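Local coordinates for ribosomal-protein-serine acetyltransferase, putative (Vibrio cholerae O1 biovar eltor, PDB 2FCK) that is of unproven function but, as a member of the GNAT family, probably transfers an acetyl group from acetyl-CoA to a protein N-terminus, at residues Met4-Phe8 with Asn64-Ala68; Thr12-Leu17 with Gln112-Ala118; Gln16-Ile20 with Gln81-Val87; Glu69-Val75 with Met86-Phe92. One frame throughout, in Å; residues are numbered along the deposited sequence. Where two conformers were deposited one is given.

Contact 1: residues Met4-Phe8 with Asn64-Ala68; sequences MTPDF and NWVKA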
# COMPACT_ATOMS: atom_id res chain seq x y z
N MSE A 4 -12.73 -8.69 15.10
CA MSE A 4 -11.35 -9.12 15.43
C MSE A 4 -11.11 -9.10 16.94
O MSE A 4 -11.35 -8.12 17.65
CB MSE A 4 -10.32 -8.24 14.72
CG MSE A 4 -10.58 -8.14 13.25
SE MSE A 4 -10.93 -9.92 12.40
CE MSE A 4 -9.88 -9.43 10.80
N THR A 5 -10.64 -10.24 17.42
CA THR A 5 -10.08 -10.37 18.72
C THR A 5 -8.98 -11.39 18.53
O THR A 5 -8.93 -12.06 17.47
CB THR A 5 -11.09 -10.93 19.68
OG1 THR A 5 -11.62 -12.13 19.11
CG2 THR A 5 -12.21 -9.91 19.94
N PRO A 6 -8.08 -11.51 19.49
CA PRO A 6 -7.08 -12.56 19.33
C PRO A 6 -7.67 -13.97 19.16
O PRO A 6 -6.93 -14.90 18.79
CB PRO A 6 -6.26 -12.48 20.63
CG PRO A 6 -6.52 -11.07 21.18
CD PRO A 6 -7.91 -10.71 20.74
N ASP A 7 -8.96 -14.12 19.42
CA ASP A 7 -9.60 -15.44 19.34
C ASP A 7 -10.19 -15.72 17.96
O ASP A 7 -10.74 -16.83 17.70
CB ASP A 7 -10.69 -15.55 20.41
CG ASP A 7 -10.11 -15.78 21.78
OD1 ASP A 7 -9.12 -16.55 21.89
OD2 ASP A 7 -10.65 -15.19 22.75
N PHE A 8 -10.13 -14.73 17.09
CA PHE A 8 -10.76 -14.85 15.77
C PHE A 8 -10.06 -15.88 14.91
O PHE A 8 -8.84 -15.85 14.81
CB PHE A 8 -10.68 -13.52 14.99
CG PHE A 8 -11.23 -13.61 13.58
CD1 PHE A 8 -10.38 -13.56 12.46
CD2 PHE A 8 -12.61 -13.77 13.36
CE1 PHE A 8 -10.90 -13.67 11.13
CE2 PHE A 8 -13.13 -13.86 12.03
CZ PHE A 8 -12.27 -13.80 10.93
N ASN A 64 0.88 -6.95 15.99
CA ASN A 64 0.28 -6.39 14.77
C ASN A 64 -1.21 -6.71 14.69
O ASN A 64 -2.03 -5.82 14.37
CB ASN A 64 1.00 -6.82 13.51
CG ASN A 64 2.48 -6.54 13.56
OD1 ASN A 64 3.27 -7.26 12.93
ND2 ASN A 64 2.88 -5.53 14.29
N TRP A 65 -1.58 -7.92 15.06
CA TRP A 65 -2.99 -8.34 15.02
C TRP A 65 -3.84 -7.48 15.99
O TRP A 65 -4.86 -6.88 15.60
CB TRP A 65 -3.05 -9.80 15.35
CG TRP A 65 -4.40 -10.50 15.40
CD1 TRP A 65 -5.46 -10.23 16.25
CD2 TRP A 65 -4.75 -11.71 14.71
NE1 TRP A 65 -6.47 -11.16 16.07
CE2 TRP A 65 -6.05 -12.07 15.13
CE3 TRP A 65 -4.10 -12.50 13.72
CZ2 TRP A 65 -6.71 -13.20 14.62
CZ3 TRP A 65 -4.74 -13.61 13.22
CH2 TRP A 65 -6.04 -13.96 13.67
N VAL A 66 -3.41 -7.36 17.23
CA VAL A 66 -4.18 -6.62 18.25
C VAL A 66 -4.22 -5.10 17.88
O VAL A 66 -5.16 -4.35 18.26
CB VAL A 66 -3.58 -6.84 19.65
CG1 VAL A 66 -3.71 -8.33 20.06
CG2 VAL A 66 -2.12 -6.42 19.66
N LYS A 67 -3.18 -4.65 17.17
CA LYS A 67 -3.12 -3.23 16.74
C LYS A 67 -3.91 -3.05 15.42
O LYS A 67 -4.03 -1.93 14.90
CB LYS A 67 -1.67 -2.77 16.50
CG LYS A 67 -0.87 -2.36 17.73
CD LYS A 67 0.62 -2.45 17.43
CE LYS A 67 1.26 -1.10 17.16
NZ LYS A 67 2.70 -1.30 16.74
N ALA A 68 -4.42 -4.16 14.87
CA ALA A 68 -5.15 -4.19 13.59
C ALA A 68 -4.34 -3.73 12.36
O ALA A 68 -4.91 -3.30 11.36
CB ALA A 68 -6.51 -3.45 13.66
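The type I beta turn running from T5 to F8 lies against the last turn of helix 51-66, with the CA atoms of P6 and V66 6.7 Å apart and no backbone hydrogen bond between the two segments. The link is made instead by the indole of W65. Its CG is anti to the backbone N (chi1 179°), which carries the ring away from the helix and under the turn. There W65 NE1 donates to T5 O at 3.0 Å, with an N-H...O angle of 154°. The oxygen sits at the edge of the indole, close to its plane, whereas the indole nitrogen stands 63° out of the carbonyl plane. F8 N, which closes the turn on T5 O at 3.0 Å, comes from the opposite face of the same plane, so one carbonyl oxygen serves two donors.

Farther along the ring, W65 CZ2 comes within 3.4 Å of F8 O and packs against F8 CB at 4.0 Å, while P6 CA approaches W65 NE1 obliquely at 3.6 Å. P6 CG rests on V66 CG1 (4.1 Å), the two side chains crossing at about a right angle. The selenium of selenomethionine M4 covers part of one face of the F8 ring. W65 also meets the rings of Y71 and F73, both edge-to-face.

Just past the helix, A68 leaves helical geometry with positive phi, and A68 N bonds back to W65 O at 2.9 Å, one of the two bonds of a Schellman motif; it faces a beta turn in the loop before strand 10-11 of this GNAT-fold protein.

Contact 2: residues Thr12-Leu17 with Gln112-Ala118; sequences TQRLQL and QGYGKEA. With NO3 (nitrate ion), chain D.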
# COMPACT_ATOMS: atom_id res chain seq x y z
N THR A 12 -11.80 -23.82 7.77
CA THR A 12 -12.23 -24.39 6.50
C THR A 12 -12.50 -25.87 6.75
O THR A 12 -12.51 -26.31 7.87
CB THR A 12 -11.12 -24.23 5.43
OG1 THR A 12 -9.97 -24.97 5.82
CG2 THR A 12 -10.77 -22.77 5.17
N GLN A 13 -12.69 -26.67 5.70
CA GLN A 13 -12.95 -28.10 5.93
C GLN A 13 -11.81 -28.79 6.69
O GLN A 13 -12.03 -29.57 7.66
CB GLN A 13 -13.19 -28.81 4.58
CG GLN A 13 -13.42 -30.30 4.79
CD GLN A 13 -13.30 -31.13 3.53
OE1 GLN A 13 -12.98 -30.63 2.46
NE2 GLN A 13 -13.50 -32.43 3.68
N ARG A 14 -10.58 -28.50 6.27
CA ARG A 14 -9.42 -29.21 6.80
C ARG A 14 -8.48 -28.38 7.70
O ARG A 14 -7.62 -28.96 8.39
CB ARG A 14 -8.63 -29.84 5.67
CG ARG A 14 -9.44 -30.83 4.81
CD ARG A 14 -8.57 -31.37 3.71
NE ARG A 14 -8.21 -30.33 2.74
CZ ARG A 14 -7.41 -30.54 1.70
NH1 ARG A 14 -7.14 -29.55 0.85
NH2 ARG A 14 -6.91 -31.77 1.48
N LEU A 15 -8.67 -27.06 7.71
CA LEU A 15 -7.68 -26.11 8.26
C LEU A 15 -8.27 -25.09 9.23
O LEU A 15 -9.46 -24.73 9.14
CB LEU A 15 -6.91 -25.35 7.13
CG LEU A 15 -6.27 -26.21 6.05
CD1 LEU A 15 -5.72 -25.30 4.90
CD2 LEU A 15 -5.21 -27.16 6.65
N GLN A 16 -7.42 -24.62 10.14
CA GLN A 16 -7.80 -23.63 11.12
C GLN A 16 -6.76 -22.53 11.00
O GLN A 16 -5.57 -22.78 11.22
CB GLN A 16 -7.76 -24.25 12.52
CG GLN A 16 -8.10 -23.31 13.61
CD GLN A 16 -7.74 -23.91 14.97
OE1 GLN A 16 -6.62 -24.41 15.18
NE2 GLN A 16 -8.72 -23.93 15.87
N LEU A 17 -7.22 -21.33 10.66
CA LEU A 17 -6.35 -20.17 10.47
C LEU A 17 -6.52 -19.32 11.74
O LEU A 17 -7.63 -18.86 12.01
CB LEU A 17 -6.77 -19.36 9.22
CG LEU A 17 -6.26 -19.86 7.86
CD1 LEU A 17 -6.77 -21.30 7.54
CD2 LEU A 17 -6.76 -18.88 6.82
N GLN A 112 -1.02 -31.43 -0.82
CA GLN A 112 -2.39 -31.77 -0.39
C GLN A 112 -3.46 -30.67 -0.66
O GLN A 112 -4.63 -30.84 -0.28
CB GLN A 112 -2.38 -32.12 1.10
CG GLN A 112 -1.54 -33.35 1.44
CD GLN A 112 -1.44 -33.58 2.92
OE1 GLN A 112 -2.42 -33.97 3.57
NE2 GLN A 112 -0.25 -33.35 3.49
N GLY A 113 -3.05 -29.58 -1.29
CA GLY A 113 -3.96 -28.49 -1.60
C GLY A 113 -4.23 -27.59 -0.39
O GLY A 113 -5.14 -26.76 -0.45
N TYR A 114 -3.43 -27.71 0.68
CA TYR A 114 -3.58 -26.82 1.86
C TYR A 114 -3.29 -25.36 1.53
O TYR A 114 -3.91 -24.45 2.10
CB TYR A 114 -2.67 -27.24 3.01
CG TYR A 114 -3.11 -28.53 3.73
CD1 TYR A 114 -2.32 -29.08 4.73
CD2 TYR A 114 -4.31 -29.15 3.41
CE1 TYR A 114 -2.71 -30.22 5.43
CE2 TYR A 114 -4.72 -30.32 4.10
CZ TYR A 114 -3.90 -30.84 5.10
OH TYR A 114 -4.30 -31.98 5.76
N GLY A 115 -2.32 -25.13 0.65
CA GLY A 115 -2.00 -23.74 0.30
C GLY A 115 -3.17 -23.03 -0.39
O GLY A 115 -3.53 -21.89 -0.06
N LYS A 116 -3.80 -23.75 -1.31
CA LYS A 116 -4.96 -23.19 -2.03
C LYS A 116 -6.14 -23.03 -1.04
O LYS A 116 -6.82 -21.99 -1.05
CB LYS A 116 -5.36 -24.10 -3.20
CG LYS A 116 -6.46 -23.46 -4.05
CD LYS A 116 -6.81 -24.36 -5.22
CE LYS A 116 -7.95 -23.80 -6.01
NZ LYS A 116 -8.26 -24.82 -7.07
N GLU A 117 -6.34 -23.98 -0.15
CA GLU A 117 -7.45 -23.90 0.78
C GLU A 117 -7.24 -22.72 1.76
O GLU A 117 -8.15 -21.93 2.00
CB GLU A 117 -7.59 -25.23 1.56
CG GLU A 117 -8.78 -25.29 2.51
CD GLU A 117 -8.95 -26.69 3.09
OE1 GLU A 117 -8.57 -27.67 2.42
OE2 GLU A 117 -9.45 -26.83 4.21
N ALA A 118 -6.04 -22.59 2.34
CA ALA A 118 -5.77 -21.51 3.28
C ALA A 118 -5.80 -20.11 2.61
O ALA A 118 -6.39 -19.15 3.12
CB ALA A 118 -4.40 -21.75 3.93
N NO3 D . -1.54 -25.71 -2.95
O1 NO3 D . -0.31 -25.36 -2.45
O2 NO3 D . -1.88 -25.67 -4.28
O3 NO3 D . -2.53 -26.10 -2.10
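R14 and E117 join the loop leading into strand 15-18 to the beginning of helix 114-129, just beyond a glycine-rich turn equivalent to the one that in GNAT enzymes binds the pyrophosphate of acetyl-CoA, and probably does so here. The carboxylate of E117 does most of the holding. Its CG is anti to the backbone N (chi1 -176°) and the chain stays extended, which brings both carboxylate oxygens up to T12 and R14. E117 OE1 takes R14 NE at 2.7 Å on its syn lone pair and R14 NH1 at 2.8 Å, a salt bridge in which guanidinium and carboxylate are nearly coplanar (14°). E117 OE2 accepts from T12 OG1 on its anti lone pair at 2.5 Å, an unusually short distance, and from R14 N at 2.9 Å. Four donors therefore surround the carboxylate, and its charge is probably well compensated.

Beyond the carboxylate, R14 NH1 and NH2 both point end-on at Q112 O, each 3.0 Å away. G113 and G115 carry the G-x-G signature of the family's cofactor turn, and a nitrate ion lies at this helix start near K116 N, although the exact place of its O3 is less sure.

Y114 CE2 stands over the centre of the R14 guanidinium, the two planes 82° apart, so that the ring offers its edge to the cation. L15 CD2 sits over one face of the Y114 ring, a CH-pi contact at 3.8 Å from the centroid; Q112 CB covers part of the other face, and Y114 OH is hydrogen-bonded to E77. Deeper, L15 CD1 meets A118 CB at 3.9 Å.

Contact 3: residues Gln16-Ile20 with Gln81-Val87; sequences QLRLI and QTLVGMV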
# COMPACT_ATOMS: atom_id res chain seq x y z
N GLN A 16 -7.42 -24.62 10.14
CA GLN A 16 -7.80 -23.63 11.12
C GLN A 16 -6.76 -22.53 11.00
O GLN A 16 -5.57 -22.78 11.22
CB GLN A 16 -7.76 -24.25 12.52
CG GLN A 16 -8.10 -23.31 13.61
CD GLN A 16 -7.74 -23.91 14.97
OE1 GLN A 16 -6.62 -24.41 15.18
NE2 GLN A 16 -8.72 -23.93 15.87
N LEU A 17 -7.22 -21.33 10.66
CA LEU A 17 -6.35 -20.17 10.47
C LEU A 17 -6.52 -19.32 11.74
O LEU A 17 -7.63 -18.86 12.01
CB LEU A 17 -6.77 -19.36 9.22
CG LEU A 17 -6.26 -19.86 7.86
CD1 LEU A 17 -6.77 -21.30 7.54
CD2 LEU A 17 -6.76 -18.88 6.82
N ARG A 18 -5.43 -19.06 12.47
CA ARG A 18 -5.52 -18.34 13.75
C ARG A 18 -4.15 -17.83 14.17
O ARG A 18 -3.12 -18.21 13.60
CB ARG A 18 -6.04 -19.30 14.83
CG ARG A 18 -5.22 -20.60 15.02
CD ARG A 18 -5.59 -21.25 16.35
NE ARG A 18 -4.93 -22.54 16.56
CZ ARG A 18 -3.74 -22.67 17.12
NH1 ARG A 18 -3.04 -21.59 17.46
NH2 ARG A 18 -3.23 -23.89 17.30
N LEU A 19 -4.14 -17.00 15.22
CA LEU A 19 -2.88 -16.55 15.79
C LEU A 19 -2.12 -17.76 16.29
O LEU A 19 -2.67 -18.59 17.06
CB LEU A 19 -3.12 -15.67 17.01
CG LEU A 19 -3.16 -14.21 16.67
CD1 LEU A 19 -3.51 -13.45 17.96
CD2 LEU A 19 -1.85 -13.66 16.05
N ILE A 20 -0.84 -17.81 15.94
CA ILE A 20 0.08 -18.72 16.62
C ILE A 20 0.35 -18.19 18.04
O ILE A 20 0.59 -16.99 18.22
CB ILE A 20 1.41 -18.83 15.83
CG1 ILE A 20 1.14 -19.31 14.38
CG2 ILE A 20 2.39 -19.75 16.57
CD1 ILE A 20 2.41 -19.29 13.52
N GLN A 81 -3.69 -30.73 14.46
CA GLN A 81 -3.18 -29.44 14.96
C GLN A 81 -1.72 -29.14 14.56
O GLN A 81 -1.04 -28.34 15.21
CB GLN A 81 -3.44 -29.27 16.46
CG GLN A 81 -4.85 -28.84 16.81
CD GLN A 81 -5.14 -27.38 16.46
OE1 GLN A 81 -5.91 -27.08 15.55
NE2 GLN A 81 -4.53 -26.48 17.20
N THR A 82 -1.24 -29.74 13.48
CA THR A 82 0.11 -29.38 13.08
C THR A 82 0.11 -28.12 12.26
O THR A 82 -0.80 -27.89 11.49
CB THR A 82 0.93 -30.50 12.43
OG1 THR A 82 1.14 -30.29 11.04
CG2 THR A 82 0.36 -31.84 12.72
N LEU A 83 1.13 -27.31 12.50
CA LEU A 83 1.28 -26.07 11.74
C LEU A 83 1.85 -26.35 10.38
O LEU A 83 2.94 -26.93 10.26
CB LEU A 83 2.23 -25.16 12.52
CG LEU A 83 2.56 -23.79 11.94
CD1 LEU A 83 1.32 -22.90 11.86
CD2 LEU A 83 3.67 -23.17 12.84
N VAL A 84 1.15 -25.93 9.33
CA VAL A 84 1.59 -26.23 7.93
C VAL A 84 2.13 -25.04 7.17
O VAL A 84 2.71 -25.18 6.07
CB VAL A 84 0.47 -26.91 7.07
CG1 VAL A 84 -0.09 -28.12 7.79
CG2 VAL A 84 -0.62 -25.93 6.71
N GLY A 85 1.98 -23.86 7.77
CA GLY A 85 2.38 -22.63 7.08
C GLY A 85 1.68 -21.42 7.64
O GLY A 85 1.13 -21.46 8.76
N MSE A 86 1.71 -20.33 6.87
CA MSE A 86 1.06 -19.08 7.30
C MSE A 86 0.48 -18.39 6.08
O MSE A 86 1.01 -18.51 4.96
CB MSE A 86 2.05 -18.17 8.00
CG MSE A 86 2.51 -18.71 9.36
SE MSE A 86 3.59 -17.33 10.27
CE MSE A 86 2.07 -16.35 11.03
N VAL A 87 -0.63 -17.68 6.29
CA VAL A 87 -1.16 -16.75 5.30
C VAL A 87 -1.37 -15.44 6.05
O VAL A 87 -1.76 -15.46 7.24
CB VAL A 87 -2.48 -17.26 4.63
CG1 VAL A 87 -2.20 -18.53 3.74
CG2 VAL A 87 -3.62 -17.48 5.68
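I20 reaches toward L83 and M86 from the loop after strand 15-18. From CB, CG2 leaves anti to the backbone N and CG1 leaves anti to the carbonyl carbon (chi1 -57°); the latter passes above G74 CA on the intervening strand, where glycine has no side chain in its path. The chain stays extended to CD1, and this terminal methyl makes the contact. In the conformer of selenomethionine M86 described here, I20 CD1 meets M86 CE at 3.9 Å and M86 SE at 4.0 Å, the two side chains crossing at about a right angle. I20 CD1 also lies 4.1 Å from both L83 CD1 and L83 CD2, that is, at the fork of the leucine. I58 and F57 of helix 51-66 continue this apolar layer.

Strands 15-18 and 83-93 are not paired with each other; both flank strand 71-77 in the twisted GNAT sheet, and the two segments run 82° apart end to end. They touch through side chains, and they do so on both faces. On the face covered by helix 114-129, L17 CD2 packs against V87 CG2 at 3.6 Å, again at about a right angle.

A polar group gathers near Q81, whose amide orientation is doubtful. R18 NE donates to Q16 OE1 at 2.9 Å, standing 68° out of the carbonyl plane rather than on a lone pair, while R18 NH1 bonds L19 O at 3.0 Å. R18 NH2 has its salt-bridge partner in E24, and F76 adds a cation-pi contact.

Contact 4: residues Glu69-Val75 with Met86-Phe92; sequences EAYGFGV and MVAINEF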
# COMPACT_ATOMS: atom_id res chain seq x y z
N GLU A 69 -3.01 -3.86 12.45
CA GLU A 69 -2.11 -3.45 11.36
C GLU A 69 -1.84 -4.56 10.35
O GLU A 69 -1.52 -4.30 9.20
CB GLU A 69 -0.79 -2.93 11.93
CG GLU A 69 -0.94 -1.58 12.64
CD GLU A 69 0.38 -0.99 13.09
OE1 GLU A 69 0.36 0.13 13.64
OE2 GLU A 69 1.45 -1.63 12.91
N ALA A 70 -1.93 -5.81 10.81
CA ALA A 70 -1.60 -6.96 9.98
C ALA A 70 -2.19 -8.16 10.66
O ALA A 70 -2.30 -8.17 11.89
CB ALA A 70 -0.07 -7.10 9.87
N TYR A 71 -2.51 -9.19 9.91
CA TYR A 71 -3.12 -10.35 10.47
C TYR A 71 -2.30 -11.51 9.92
O TYR A 71 -2.45 -11.87 8.76
CB TYR A 71 -4.60 -10.44 10.08
CG TYR A 71 -5.44 -9.38 10.76
CD1 TYR A 71 -5.72 -9.47 12.14
CD2 TYR A 71 -5.93 -8.30 10.05
CE1 TYR A 71 -6.47 -8.49 12.78
CE2 TYR A 71 -6.68 -7.28 10.70
CZ TYR A 71 -6.97 -7.42 12.07
OH TYR A 71 -7.71 -6.47 12.74
N GLY A 72 -1.37 -12.01 10.74
CA GLY A 72 -0.55 -13.17 10.28
C GLY A 72 -1.14 -14.40 10.92
O GLY A 72 -1.02 -14.55 12.13
N PHE A 73 -1.82 -15.22 10.11
CA PHE A 73 -2.48 -16.43 10.55
C PHE A 73 -1.56 -17.63 10.41
O PHE A 73 -1.07 -17.94 9.29
CB PHE A 73 -3.70 -16.74 9.69
CG PHE A 73 -4.79 -15.70 9.75
CD1 PHE A 73 -4.75 -14.58 8.91
CD2 PHE A 73 -5.92 -15.90 10.57
CE1 PHE A 73 -5.78 -13.63 8.92
CE2 PHE A 73 -6.94 -14.95 10.59
CZ PHE A 73 -6.88 -13.83 9.77
N GLY A 74 -1.35 -18.34 11.51
CA GLY A 74 -0.82 -19.69 11.37
C GLY A 74 -1.89 -20.57 10.72
O GLY A 74 -3.11 -20.44 10.99
N VAL A 75 -1.46 -21.48 9.88
CA VAL A 75 -2.40 -22.42 9.26
C VAL A 75 -2.18 -23.78 9.90
O VAL A 75 -1.11 -24.37 9.75
CB VAL A 75 -2.18 -22.50 7.71
CG1 VAL A 75 -3.16 -23.54 7.04
CG2 VAL A 75 -2.35 -21.10 7.06
N MSE A 86 1.71 -20.33 6.87
CA MSE A 86 1.06 -19.08 7.30
C MSE A 86 0.48 -18.39 6.08
O MSE A 86 1.01 -18.51 4.96
CB MSE A 86 2.05 -18.17 8.00
CG MSE A 86 2.51 -18.71 9.36
SE MSE A 86 3.59 -17.33 10.27
CE MSE A 86 2.07 -16.35 11.03
N VAL A 87 -0.63 -17.68 6.29
CA VAL A 87 -1.16 -16.75 5.30
C VAL A 87 -1.37 -15.44 6.05
O VAL A 87 -1.76 -15.46 7.24
CB VAL A 87 -2.48 -17.26 4.63
CG1 VAL A 87 -2.20 -18.53 3.74
CG2 VAL A 87 -3.62 -17.48 5.68
N ALA A 88 -1.09 -14.33 5.39
CA ALA A 88 -1.17 -13.06 6.10
C ALA A 88 -1.75 -11.95 5.28
O ALA A 88 -1.46 -11.86 4.08
CB ALA A 88 0.21 -12.65 6.59
N ILE A 89 -2.47 -11.04 5.96
CA ILE A 89 -2.65 -9.69 5.40
C ILE A 89 -1.48 -8.88 5.95
O ILE A 89 -1.37 -8.65 7.18
CB ILE A 89 -3.98 -9.03 5.85
CG1 ILE A 89 -5.19 -9.88 5.45
CG2 ILE A 89 -4.12 -7.64 5.18
CD1 ILE A 89 -6.48 -9.54 6.19
N ASN A 90 -0.58 -8.50 5.06
CA ASN A 90 0.61 -7.81 5.49
C ASN A 90 0.37 -6.35 5.75
O ASN A 90 0.97 -5.81 6.67
CB ASN A 90 1.71 -7.91 4.43
CG ASN A 90 2.28 -9.26 4.31
OD1 ASN A 90 2.43 -9.98 5.29
ND2 ASN A 90 2.65 -9.63 3.07
N GLU A 91 -0.41 -5.69 4.89
CA GLU A 91 -0.68 -4.24 4.96
C GLU A 91 -2.02 -3.89 4.34
O GLU A 91 -2.32 -4.35 3.22
CB GLU A 91 0.42 -3.46 4.21
CG GLU A 91 0.13 -1.95 3.96
CD GLU A 91 0.75 -1.03 5.03
OE1 GLU A 91 0.12 -0.01 5.43
OE2 GLU A 91 1.91 -1.34 5.41
N PHE A 92 -2.78 -3.04 5.02
CA PHE A 92 -4.00 -2.49 4.46
C PHE A 92 -3.66 -1.18 3.74
O PHE A 92 -2.87 -0.40 4.24
CB PHE A 92 -5.04 -2.22 5.55
CG PHE A 92 -5.61 -3.49 6.14
CD1 PHE A 92 -5.13 -3.98 7.36
CD2 PHE A 92 -6.60 -4.17 5.47
CE1 PHE A 92 -5.68 -5.19 7.91
CE2 PHE A 92 -7.16 -5.37 6.03
CZ PHE A 92 -6.69 -5.83 7.25
O HOH W 1 -1.91 -1.91 7.63
O HOH W 2 1.58 -4.06 8.83
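Y71 and I89 open the paired part of the antiparallel hairpin formed by strands 71-77 and 83-93, two central neighbours in the GNAT sheet. Backbone bonds set the register. Y71 N donates to I89 O at 3.0 Å and I89 N returns to Y71 O; F73 and V87 form the second hydrogen-bonded pair, F73 N meeting V87 O at 2.9 Å. Between and beyond them, G72 with A88 and G74 with M86 are non-hydrogen-bonded pairs, supplemented by CA-H...O contacts such as M86 CA to F73 O at 3.1 Å. Next to the Y71-I89 pair, N90 and E91 both face S100 of strand 98-105 in a classic beta bulge.

Apolar packing separates the two faces. Y71, F73, V87 and I89 share one; F73, V87 and I89 meet helix 114-129, whereas Y71 meets W65. F73 CB touches V87 CG2 at 4.1 Å, and Y71 CD2 touches I89 CD1 at the same distance. On the other, G72 has no side chain where M86 CE lies in the conformer described, the selenomethionine chain bending at chi3 (84°).

Aromatic rings meet edge against edge beside the start of strand 71-77: Y71 CE2 is 3.6 Å from F92 CE1, each near the plane of the other ring, while I89 CG2 lies over part of one F92 face.

A water bridges the two segments beyond the last pair, donating to E69 O at 2.9 Å and accepting from F92 N at 3.0 Å.

In the fold
The four contacts join elements of the GNAT fold around its sheet. Contact 4 supplies the central hairpin, and contact 3 spans it, the centres about 11 Å apart: R18 O probably bonds G74 N, which ties strand 15-18 to the hairpin edge. Contact 2 starts from the same strand, its centre about 9 Å from that of contact 3, and A118 CB seats the helix on V75 CG1 at 3.8 Å. Contact 1 touches the hairpin through W65 CH2, 3.4 Å from F73 CE2; it lies about 21 Å, centre to centre, from contact 2, whose nitrate-occupied helix start probably marks the acetyl-CoA phosphate site.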